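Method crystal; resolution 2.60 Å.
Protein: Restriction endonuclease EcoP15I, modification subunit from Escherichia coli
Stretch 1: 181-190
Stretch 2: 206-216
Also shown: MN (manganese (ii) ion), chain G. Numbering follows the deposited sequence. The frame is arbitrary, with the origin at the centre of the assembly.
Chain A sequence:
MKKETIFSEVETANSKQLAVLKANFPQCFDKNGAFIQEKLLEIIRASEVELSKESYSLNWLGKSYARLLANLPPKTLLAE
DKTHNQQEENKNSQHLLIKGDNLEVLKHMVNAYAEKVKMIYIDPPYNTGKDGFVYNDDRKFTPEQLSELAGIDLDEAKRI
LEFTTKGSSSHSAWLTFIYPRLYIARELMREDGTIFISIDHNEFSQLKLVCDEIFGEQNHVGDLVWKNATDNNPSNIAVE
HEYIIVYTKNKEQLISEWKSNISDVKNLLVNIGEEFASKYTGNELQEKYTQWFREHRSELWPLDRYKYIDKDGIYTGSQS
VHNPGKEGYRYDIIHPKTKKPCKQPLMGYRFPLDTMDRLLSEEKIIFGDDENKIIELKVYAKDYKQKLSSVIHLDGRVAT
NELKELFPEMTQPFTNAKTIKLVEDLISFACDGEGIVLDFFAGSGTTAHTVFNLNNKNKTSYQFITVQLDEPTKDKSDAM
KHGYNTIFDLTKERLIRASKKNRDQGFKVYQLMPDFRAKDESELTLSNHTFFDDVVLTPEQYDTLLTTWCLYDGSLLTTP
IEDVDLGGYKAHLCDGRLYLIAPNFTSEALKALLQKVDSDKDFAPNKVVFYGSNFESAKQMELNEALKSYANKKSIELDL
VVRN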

ATOM      1  N   ARG A 181       4.747 -14.785   1.116  1.00 29.94           N
ATOM      2  CA  ARG A 181       5.608 -14.085   2.070  1.00 30.46           C
ATOM      3  C   ARG A 181       5.128 -12.633   2.318  1.00 33.41           C
ATOM      4  O   ARG A 181       4.882 -12.252   3.473  1.00 32.02           O
ATOM      5  CB  ARG A 181       7.062 -14.181   1.609  1.00 30.85           C
ATOM      6  CG  ARG A 181       7.600 -15.604   1.792  1.00 32.53           C
ATOM      7  CD  ARG A 181       8.712 -15.960   0.850  1.00 31.59           C
ATOM      8  NE  ARG A 181       9.270 -17.278   1.162  1.00 41.70           N
ATOM      9  CZ  ARG A 181       8.762 -18.434   0.743  1.00 56.56           C
ATOM     10  NH1 ARG A 181       7.682 -18.451  -0.042  1.00 32.18           N
ATOM     11  NH2 ARG A 181       9.312 -19.580   1.116  1.00 46.76           N
ATOM     12  N   LEU A 182       4.859 -11.889   1.220  1.00 28.59           N
ATOM     13  CA  LEU A 182       4.319 -10.526   1.235  1.00 27.56           C
ATOM     14  C   LEU A 182       2.900 -10.524   1.760  1.00 37.39           C
ATOM     15  O   LEU A 182       2.512  -9.585   2.458  1.00 39.45           O
ATOM     16  CB  LEU A 182       4.326  -9.956  -0.187  1.00 26.90           C
ATOM     17  CG  LEU A 182       5.695  -9.656  -0.844  1.00 30.19           C
ATOM     18  CD1 LEU A 182       5.483  -8.954  -2.141  1.00 30.73           C
ATOM     19  CD2 LEU A 182       6.614  -8.793   0.070  1.00 25.03           C
ATOM     20  N   TYR A 183       2.117 -11.587   1.436  1.00 36.26           N
ATOM     21  CA  TYR A 183       0.750 -11.746   1.902  1.00 36.79           C
ATOM     22  C   TYR A 183       0.695 -11.854   3.420  1.00 39.40           C
ATOM     23  O   TYR A 183      -0.056 -11.104   4.041  1.00 40.64           O
ATOM     24  CB  TYR A 183       0.058 -12.938   1.199  1.00 40.23           C
ATOM     25  CG  TYR A 183      -1.411 -13.069   1.548  1.00 43.83           C
ATOM     26  CD1 TYR A 183      -2.384 -12.373   0.831  1.00 46.17           C
ATOM     27  CD2 TYR A 183      -1.824 -13.828   2.642  1.00 44.85           C
ATOM     28  CE1 TYR A 183      -3.739 -12.463   1.171  1.00 46.46           C
ATOM     29  CE2 TYR A 183      -3.168 -13.907   3.003  1.00 46.17           C
ATOM     30  CZ  TYR A 183      -4.127 -13.251   2.243  1.00 53.20           C
ATOM     31  OH  TYR A 183      -5.452 -13.346   2.594  1.00 54.39           O
ATOM     32  N   ILE A 184       1.484 -12.762   4.020  1.00 36.03           N
ATOM     33  CA  ILE A 184       1.545 -12.941   5.489  1.00 36.77           C
ATOM     34  C   ILE A 184       2.149 -11.743   6.181  1.00 41.58           C
ATOM     35  O   ILE A 184       1.653 -11.363   7.228  1.00 42.83           O
ATOM     36  CB  ILE A 184       2.227 -14.284   5.956  1.00 39.97           C
ATOM     37  CG1 ILE A 184       1.555 -15.548   5.317  1.00 40.49           C
ATOM     38  CG2 ILE A 184       2.291 -14.390   7.504  1.00 39.09           C
ATOM     39  CD1 ILE A 184       0.058 -15.839   5.754  1.00 44.90           C
ATOM     40  N   ALA A 185       3.237 -11.168   5.618  1.00 37.71           N
ATOM     41  CA  ALA A 185       3.909  -9.995   6.175  1.00 36.99           C
ATOM     42  C   ALA A 185       2.939  -8.847   6.342  1.00 42.05           C
ATOM     43  O   ALA A 185       2.978  -8.217   7.398  1.00 43.50           O
ATOM     44  CB  ALA A 185       5.084  -9.573   5.306  1.00 37.49           C
ATOM     45  N   ARG A 186       2.019  -8.612   5.350  1.00 36.94           N
ATOM     46  CA  ARG A 186       1.024  -7.514   5.426  1.00 36.74           C
ATOM     47  C   ARG A 186       0.206  -7.543   6.735  1.00 40.97           C
ATOM     48  O   ARG A 186      -0.069  -6.495   7.325  1.00 41.98           O
ATOM     49  CB  ARG A 186       0.093  -7.524   4.194  1.00 35.00           C
ATOM     50  CG  ARG A 186      -0.851  -6.319   4.091  1.00 39.18           C
ATOM     51  CD  ARG A 186      -1.934  -6.597   3.077  1.00 50.71           C
ATOM     52  NE  ARG A 186      -2.834  -5.467   2.865  1.00 58.47           N
ATOM     53  CZ  ARG A 186      -3.953  -5.263   3.553  1.00 80.33           C
ATOM     54  NH1 ARG A 186      -4.297  -6.087   4.537  1.00 71.31           N
ATOM     55  NH2 ARG A 186      -4.724  -4.217   3.282  1.00 68.20           N
ATOM     56  N   GLU A 187      -0.132  -8.755   7.191  1.00 35.63           N
ATOM     57  CA  GLU A 187      -0.879  -9.048   8.395  1.00 35.57           C
ATOM     58  C   GLU A 187      -0.171  -8.559   9.654  1.00 41.10           C
ATOM     59  O   GLU A 187      -0.843  -8.135  10.595  1.00 41.31           O
ATOM     60  CB  GLU A 187      -1.129 -10.554   8.490  1.00 37.88           C
ATOM     61  CG  GLU A 187      -1.722 -11.193   7.226  1.00 53.11           C
ATOM     62  CD  GLU A 187      -2.351 -12.567   7.368  1.00 73.52           C
ATOM     63  OE1 GLU A 187      -2.643 -12.977   8.515  1.00 61.26           O
ATOM     64  OE2 GLU A 187      -2.602 -13.217   6.325  1.00 74.20           O
ATOM     65  N   LEU A 188       1.184  -8.578   9.665  1.00 37.32           N
ATOM     66  CA  LEU A 188       2.002  -8.183  10.822  1.00 35.87           C
ATOM     67  C   LEU A 188       2.177  -6.697  10.975  1.00 39.80           C
ATOM     68  O   LEU A 188       2.521  -6.209  12.062  1.00 38.93           O
ATOM     69  CB  LEU A 188       3.373  -8.865  10.772  1.00 35.55           C
ATOM     70  CG  LEU A 188       3.414 -10.414  10.678  1.00 37.80           C
ATOM     71  CD1 LEU A 188       4.837 -10.894  10.855  1.00 36.02           C
ATOM     72  CD2 LEU A 188       2.475 -11.089  11.722  1.00 35.22           C
ATOM     73  N   MET A 189       1.896  -5.969   9.881  1.00 35.79           N
ATOM     74  CA  MET A 189       2.033  -4.532   9.774  1.00 33.18           C
ATOM     75  C   MET A 189       0.973  -3.785  10.499  1.00 38.80           C
ATOM     76  O   MET A 189      -0.214  -3.981  10.249  1.00 39.96           O
ATOM     77  CB  MET A 189       2.015  -4.120   8.304  1.00 35.00           C
ATOM     78  CG  MET A 189       3.264  -4.496   7.557  1.00 39.06           C
ATOM     79  SD  MET A 189       3.187  -4.189   5.778  1.00 43.49           S
ATOM     80  CE  MET A 189       3.111  -2.443   5.799  1.00 40.21           C
ATOM     81  N   ARG A 190       1.403  -2.825  11.320  1.00 36.96           N
ATOM     82  CA  ARG A 190       0.558  -1.842  12.001  1.00 35.99           C
ATOM     83  C   ARG A 190      -0.120  -1.024  10.871  1.00 43.33           C
ATOM     84  O   ARG A 190       0.456  -0.892   9.777  1.00 44.12           O
ATOM     85  CB  ARG A 190       1.474  -0.902  12.783  1.00 31.51           C
ATOM     86  CG  ARG A 190       1.412  -1.002  14.295  1.00 30.35           C
ATOM     87  CD  ARG A 190       2.644  -0.371  14.958  1.00 37.43           C
ATOM     88  NE  ARG A 190       2.651   1.091  14.873  1.00 45.67           N
ATOM     89  CZ  ARG A 190       3.445   1.897  15.586  1.00 61.39           C
ATOM     90  NH1 ARG A 190       4.325   1.388  16.448  1.00 39.04           N
ATOM     91  NH2 ARG A 190       3.367   3.219  15.441  1.00 44.49           N
ATOM     92  N   GLN A 206       7.135  -6.351 -12.137  1.00 36.12           N
ATOM     93  CA  GLN A 206       6.407  -7.544 -11.642  1.00 35.17           C
ATOM     94  C   GLN A 206       6.128  -7.508 -10.153  1.00 40.02           C
ATOM     95  O   GLN A 206       5.038  -7.903  -9.740  1.00 42.16           O
ATOM     96  CB  GLN A 206       7.147  -8.833 -11.995  1.00 36.52           C
ATOM     97  CG  GLN A 206       7.073  -9.190 -13.485  1.00 42.84           C
ATOM     98  CD  GLN A 206       8.015  -8.422 -14.399  1.00 46.56           C
ATOM     99  OE1 GLN A 206       8.893  -7.631 -13.987  1.00 33.46           O
ATOM    100  NE2 GLN A 206       7.856  -8.672 -15.676  1.00 43.38           N
ATOM    101  N   LEU A 207       7.088  -7.024  -9.337  1.00 35.04           N
ATOM    102  CA  LEU A 207       6.904  -6.892  -7.887  1.00 32.88           C
ATOM    103  C   LEU A 207       5.965  -5.752  -7.583  1.00 36.78           C
ATOM    104  O   LEU A 207       5.107  -5.885  -6.715  1.00 38.39           O
ATOM    105  CB  LEU A 207       8.249  -6.629  -7.210  1.00 32.21           C
ATOM    106  CG  LEU A 207       8.254  -6.209  -5.734  1.00 34.50           C
ATOM    107  CD1 LEU A 207       7.757  -7.360  -4.779  1.00 31.31           C
ATOM    108  CD2 LEU A 207       9.615  -5.669  -5.367  1.00 35.79           C
ATOM    109  N   LYS A 208       6.144  -4.627  -8.265  1.00 33.34           N
ATOM    110  CA  LYS A 208       5.344  -3.428  -8.100  1.00 34.63           C
ATOM    111  C   LYS A 208       3.896  -3.742  -8.402  1.00 41.07           C
ATOM    112  O   LYS A 208       3.018  -3.297  -7.654  1.00 40.69           O
ATOM    113  CB  LYS A 208       5.859  -2.289  -9.008  1.00 37.39           C
ATOM    114  CG  LYS A 208       6.780  -1.301  -8.313  1.00 44.64           C
ATOM    115  CD  LYS A 208       6.048  -0.376  -7.301  1.00 58.83           C
ATOM    116  CE  LYS A 208       5.345   0.807  -7.923  1.00 75.69           C
ATOM    117  NZ  LYS A 208       4.006   0.436  -8.460  1.00 90.08           N
ATOM    118  N   LEU A 209       3.654  -4.555  -9.462  1.00 39.26           N
ATOM    119  CA  LEU A 209       2.308  -5.013  -9.826  1.00 40.32           C
ATOM    120  C   LEU A 209       1.702  -5.999  -8.820  1.00 43.70           C
ATOM    121  O   LEU A 209       0.510  -5.871  -8.514  1.00 45.05           O
ATOM    122  CB  LEU A 209       2.206  -5.499 -11.291  1.00 41.17           C
ATOM    123  CG  LEU A 209       2.376  -4.395 -12.389  1.00 46.04           C
ATOM    124  CD1 LEU A 209       2.016  -4.919 -13.741  1.00 46.19           C
ATOM    125  CD2 LEU A 209       1.517  -3.172 -12.112  1.00 46.13           C
ATOM    126  N   VAL A 210       2.518  -6.910  -8.227  1.00 38.30           N
ATOM    127  CA  VAL A 210       2.039  -7.832  -7.171  1.00 37.26           C
ATOM    128  C   VAL A 210       1.781  -7.102  -5.852  1.00 40.42           C
ATOM    129  O   VAL A 210       0.904  -7.511  -5.094  1.00 41.77           O
ATOM    130  CB  VAL A 210       2.875  -9.130  -7.025  1.00 41.43           C
ATOM    131  CG1 VAL A 210       4.089  -8.933  -6.143  1.00 40.98           C
ATOM    132  CG2 VAL A 210       2.027 -10.277  -6.505  1.00 41.91           C
ATOM    133  N   CYS A 211       2.513  -5.998  -5.592  1.00 35.10           N
ATOM    134  CA  CYS A 211       2.331  -5.173  -4.394  1.00 33.98           C
ATOM    135  C   CYS A 211       1.059  -4.391  -4.489  1.00 36.11           C
ATOM    136  O   CYS A 211       0.411  -4.122  -3.472  1.00 36.29           O
ATOM    137  CB  CYS A 211       3.523  -4.256  -4.177  1.00 34.65           C
ATOM    138  SG  CYS A 211       4.919  -5.051  -3.368  1.00 38.74           S
ATOM    139  N   ASP A 212       0.703  -4.011  -5.724  1.00 32.20           N
ATOM    140  CA  ASP A 212      -0.557  -3.360  -6.054  1.00 31.33           C
ATOM    141  C   ASP A 212      -1.681  -4.317  -5.686  1.00 35.03           C
ATOM    142  O   ASP A 212      -2.568  -3.929  -4.945  1.00 33.34           O
ATOM    143  CB  ASP A 212      -0.597  -2.960  -7.536  1.00 32.66           C
ATOM    144  CG  ASP A 212       0.241  -1.730  -7.905  1.00 41.70           C
ATOM    145  OD1 ASP A 212       0.634  -0.977  -6.987  1.00 42.46           O
ATOM    146  OD2 ASP A 212       0.461  -1.495  -9.128  1.00 49.41           O
ATOM    147  N   GLU A 213      -1.553  -5.599  -6.056  1.00 34.64           N
ATOM    148  CA  GLU A 213      -2.517  -6.653  -5.726  1.00 36.43           C
ATOM    149  C   GLU A 213      -2.692  -6.845  -4.223  1.00 42.74           C
ATOM    150  O   GLU A 213      -3.815  -6.697  -3.727  1.00 44.86           O
ATOM    151  CB  GLU A 213      -2.078  -7.988  -6.377  1.00 38.34           C
ATOM    152  CG  GLU A 213      -3.066  -8.568  -7.370  1.00 47.08           C
ATOM    153  CD  GLU A 213      -4.218  -9.283  -6.707  1.00 75.29           C
ATOM    154  OE1 GLU A 213      -3.960 -10.225  -5.921  1.00 66.70           O
ATOM    155  OE2 GLU A 213      -5.380  -8.878  -6.948  1.00 76.71           O
ATOM    156  N   ILE A 214      -1.579  -7.172  -3.500  1.00 37.33           N
ATOM    157  CA  ILE A 214      -1.544  -7.439  -2.055  1.00 35.83           C
ATOM    158  C   ILE A 214      -1.848  -6.200  -1.193  1.00 38.97           C
ATOM    159  O   ILE A 214      -2.532  -6.340  -0.177  1.00 38.49           O
ATOM    160  CB  ILE A 214      -0.204  -8.203  -1.647  1.00 38.61           C
ATOM    161  CG1 ILE A 214      -0.105  -9.583  -2.315  1.00 38.19           C
ATOM    162  CG2 ILE A 214       0.059  -8.313  -0.121  1.00 36.78           C
ATOM    163  CD1 ILE A 214       1.260  -9.903  -2.814  1.00 43.81           C
ATOM    164  N   PHE A 215      -1.329  -4.995  -1.557  1.00 35.26           N
ATOM    165  CA  PHE A 215      -1.546  -3.813  -0.699  1.00 34.06           C
ATOM    166  C   PHE A 215      -2.527  -2.784  -1.186  1.00 41.60           C
ATOM    167  O   PHE A 215      -2.936  -1.930  -0.406  1.00 43.23           O
ATOM    168  CB  PHE A 215      -0.226  -3.102  -0.417  1.00 34.83           C
ATOM    169  CG  PHE A 215       0.801  -3.918   0.321  1.00 35.08           C
ATOM    170  CD1 PHE A 215       0.870  -3.885   1.709  1.00 36.30           C
ATOM    171  CD2 PHE A 215       1.757  -4.652  -0.375  1.00 36.37           C
ATOM    172  CE1 PHE A 215       1.832  -4.625   2.391  1.00 37.08           C
ATOM    173  CE2 PHE A 215       2.735  -5.373   0.305  1.00 38.88           C
ATOM    174  CZ  PHE A 215       2.754  -5.380   1.681  1.00 36.90           C
ATOM    175  N   GLY A 216      -2.830  -2.792  -2.474  1.00 38.96           N
ATOM    176  CA  GLY A 216      -3.649  -1.749  -3.071  1.00 38.70           C
ATOM    177  C   GLY A 216      -2.755  -0.617  -3.530  1.00 43.70           C
ATOM    178  O   GLY A 216      -1.903  -0.136  -2.766  1.00 42.57           O
TER
HETATM  179 MN    MN G 702      -7.484  -9.484  -7.836  1.00 75.95          MN
HETATM  180  O   HOH W   1      -2.690  -2.431   2.522  1.00 37.41           O

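The helix of L182 and the helix 206-215 pack at 45°, with their axes 10.1 Å apart at closest approach. The contact buries 387 Å², both sides summed, and its direct contacts are largely apolar. No direct hydrogen bond joins the stretches.

L182 is the knob. Its CA-to-CB bond points toward the second helix, and its m,t rotamer carries CD1 into a hole formed by L207, V210, C211 and I214. L182 CD1 lies 3.8 Å from L207 CD1, 4.1 Å from C211 SG and 4.2 Å from V210 CG1. L182 CB lies 4.0 Å from I214 CD1. L207 starts sideways, but its t,p rotamer brings its end nearer to L182.

I214 points toward the first helix with chi1 m; its chi2, 139°, is off a well. I214 CG2 sits against the backbone, 3.8 Å from L182 O and 4.0 Å from Y183 CA. The helices come close here: Y183 CA and I214 CA are 6.3 Å apart. Y183, chi1 t, leaves sideways; Y183 CD1 stays 4.8 Å from I214 CG1.

F215 also starts sideways. With chi1 m, its ring turns back to the first stretch. F215 CE1 is 3.6 Å from R186 CG and 3.7 Å from M189 SD. M189 SD lies at the ring edge, 5.0 Å from the F215 centroid. M189, m,t,p, has its CA-to-CB bond toward the second stretch, and its flexible thioether fits this buried site.

R186 is extended, t,t,t through chi3. Its aliphatic part packs against F215, while its guanidinium reaches past the end of the second helix. R186 NE is 3.2 Å from I214 O, but the angle is poor for a hydrogen bond. Water 1 bridges instead: it accepts a weak bond from R186 NH2 (2.8 Å to the water O) and donates to F215 O (3.0 Å from the water O).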